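Local coordinates for ubiquitin-conjugating enzyme-like protein (PDB 6ZM3) that probably acts in ubiquitin conjugation as an E2 variant of the UEV family, whose members typically assist an active ubiquitin-conjugating enzyme in building ubiquitin chains, at residues P77-L82 against E114-E119. Sequence-based numbering, arbitrary orientation.
Sequences PHIRFL and ELCLSE
Ile79 reaches across from strand 78-81 and sets its terminal methyl over the base of the Cys116 side chain, CD1 lying 3.6 Å from Cys116 CB. With CG1 anti to the carbonyl carbon and beside the backbone N (chi1 -51°), and the outer bond extended (chi2 -164°), the longer branch of the isoleucine spans the gap to the helix. Ile79 CD1 also makes a looser approach to the next helix residue, 4.4 Å from Leu117 CD2. Leu117 takes part through the end of its side chain, which also rests on Leu64, Val30 and Val32 of the sheet. Two residues before Ile79, Pro77 contributes its ring carbon CG, 4.0 Å from Cys116 SG. The sulfur meets the ring by apolar packing. All four residues are buried, and the contact is purely apolar; a CA separation of 8.8 Å between Ile79 and Cys116 leaves the space between backbones to side chains. Phe104 of helix 102-105 touches Pro77, Ile79 and Cys116 and joins them in one cluster. Packing of helix 113-125 against the four-stranded antiparallel sheet, here through strand 78-81, outermost in this chain, makes part of the hydrophobic core of the ubiquitin-conjugating (UBC) fold.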
loop_
_atom_site.group_PDB
_atom_site.type_symbol
_atom_site.label_atom_id
_atom_site.label_comp_id
_atom_site.label_asym_id
_atom_site.label_seq_id
_atom_site.Cartn_x
_atom_site.Cartn_y
_atom_site.Cartn_z
ATOM N N PRO B 77 19.963 -12.692 -3.135
ATOM C CA PRO B 77 18.774 -12.236 -3.840
ATOM C C PRO B 77 18.956 -10.758 -4.191
ATOM O O PRO B 77 19.697 -10.035 -3.516
ATOM C CB PRO B 77 17.664 -12.334 -2.785
ATOM C CG PRO B 77 18.354 -12.297 -1.434
ATOM C CD PRO B 77 19.743 -12.833 -1.691
ATOM N N HIS B 78 18.247 -10.317 -5.227
ATOM C CA HIS B 78 18.194 -8.904 -5.589
ATOM C C HIS B 78 17.023 -8.278 -4.854
ATOM O O HIS B 78 15.895 -8.711 -5.077
ATOM C CB HIS B 78 18.051 -8.774 -7.109
ATOM C CG HIS B 78 19.098 -9.542 -7.846
ATOM N ND1 HIS B 78 20.438 -9.210 -7.783
ATOM C CD2 HIS B 78 19.020 -10.629 -8.646
ATOM C CE1 HIS B 78 21.132 -10.042 -8.524
ATOM N NE2 HIS B 78 20.286 -10.925 -9.064
ATOM N N ILE B 79 17.317 -7.331 -3.956
ATOM C CA ILE B 79 16.335 -6.668 -3.118
ATOM C C ILE B 79 16.293 -5.194 -3.535
ATOM O O ILE B 79 17.328 -4.525 -3.581
ATOM C CB ILE B 79 16.657 -6.861 -1.618
ATOM C CG1 ILE B 79 16.887 -8.340 -1.253
ATOM C CG2 ILE B 79 15.622 -6.206 -0.701
ATOM C CD1 ILE B 79 16.827 -8.612 0.255
ATOM N N ARG B 80 15.083 -4.700 -3.830
ATOM C CA ARG B 80 14.848 -3.294 -4.141
ATOM C C ARG B 80 13.772 -2.787 -3.181
ATOM O O ARG B 80 12.715 -3.420 -3.044
ATOM C CB ARG B 80 14.234 -3.201 -5.540
ATOM C CG ARG B 80 14.528 -1.925 -6.316
ATOM C CD ARG B 80 14.139 -2.025 -7.785
ATOM N NE ARG B 80 12.928 -2.821 -8.015
ATOM C CZ ARG B 80 11.706 -2.326 -8.271
ATOM N NH1 ARG B 80 11.511 -1.019 -8.350
ATOM N NH2 ARG B 80 10.678 -3.140 -8.474
ATOM N N PHE B 81 14.001 -1.623 -2.576
ATOM C CA PHE B 81 12.923 -0.978 -1.846
ATOM C C PHE B 81 11.957 -0.359 -2.853
ATOM O O PHE B 81 12.389 0.284 -3.818
ATOM C CB PHE B 81 13.443 0.085 -0.880
ATOM C CG PHE B 81 13.913 -0.423 0.461
ATOM C CD1 PHE B 81 15.215 -0.897 0.619
ATOM C CD2 PHE B 81 13.079 -0.394 1.567
ATOM C CE1 PHE B 81 15.649 -1.349 1.856
ATOM C CE2 PHE B 81 13.521 -0.823 2.802
ATOM C CZ PHE B 81 14.815 -1.285 2.941
ATOM N N LEU B 82 10.658 -0.551 -2.610
ATOM C CA LEU B 82 9.626 0.138 -3.378
ATOM C C LEU B 82 9.244 1.428 -2.666
ATOM O O LEU B 82 8.980 2.434 -3.332
ATOM C CB LEU B 82 8.397 -0.755 -3.536
ATOM C CG LEU B 82 8.598 -2.033 -4.350
ATOM C CD1 LEU B 82 7.252 -2.709 -4.591
ATOM C CD2 LEU B 82 9.283 -1.763 -5.677
ATOM N N GLU B 114 13.960 -13.852 4.607
ATOM C CA GLU B 114 13.485 -13.282 5.850
ATOM C C GLU B 114 14.619 -12.673 6.697
ATOM O O GLU B 114 14.455 -11.604 7.311
ATOM C CB GLU B 114 12.653 -14.319 6.612
ATOM C CG GLU B 114 12.125 -13.766 7.913
ATOM C CD GLU B 114 11.332 -14.698 8.812
ATOM O OE1 GLU B 114 11.096 -15.863 8.416
ATOM O OE2 GLU B 114 10.943 -14.238 9.911
ATOM N N LEU B 115 15.755 -13.378 6.783
ATOM C CA LEU B 115 16.899 -12.839 7.517
ATOM C C LEU B 115 17.434 -11.567 6.833
ATOM O O LEU B 115 17.795 -10.617 7.525
ATOM C CB LEU B 115 17.961 -13.937 7.703
ATOM C CG LEU B 115 19.170 -13.603 8.595
ATOM C CD1 LEU B 115 18.770 -13.074 9.971
ATOM C CD2 LEU B 115 20.059 -14.825 8.741
ATOM N N CYS B 116 17.458 -11.529 5.499
ATOM C CA CYS B 116 17.871 -10.315 4.781
ATOM C C CYS B 116 17.034 -9.125 5.231
ATOM O O CYS B 116 17.584 -8.056 5.536
ATOM C CB CYS B 116 17.788 -10.411 3.254
ATOM S SG CYS B 116 18.953 -11.543 2.458
ATOM N N LEU B 117 15.708 -9.325 5.318
ATOM C CA LEU B 117 14.827 -8.253 5.754
ATOM C C LEU B 117 15.026 -7.888 7.229
ATOM O O LEU B 117 15.006 -6.695 7.566
ATOM C CB LEU B 117 13.363 -8.592 5.432
ATOM C CG LEU B 117 12.975 -8.788 3.967
ATOM C CD1 LEU B 117 11.439 -8.769 3.822
ATOM C CD2 LEU B 117 13.570 -7.721 3.052
ATOM N N SER B 118 15.191 -8.880 8.140
ATOM C CA SER B 118 15.471 -8.554 9.529
ATOM C C SER B 118 16.735 -7.710 9.625
ATOM O O SER B 118 16.788 -6.812 10.447
ATOM C CB SER B 118 15.570 -9.764 10.426
ATOM O OG SER B 118 14.348 -9.932 11.108
ATOM N N GLU B 119 17.724 -8.048 8.785
ATOM C CA GLU B 119 19.028 -7.396 8.745
ATOM C C GLU B 119 18.949 -5.993 8.131
ATOM O O GLU B 119 19.682 -5.102 8.579
ATOM C CB GLU B 119 20.093 -8.276 8.093
ATOM C CG GLU B 119 20.475 -9.499 8.942
ATOM C CD GLU B 119 21.239 -9.185 10.217
ATOM O OE1 GLU B 119 22.189 -8.393 10.127
ATOM O OE2 GLU B 119 20.834 -9.653 11.311
#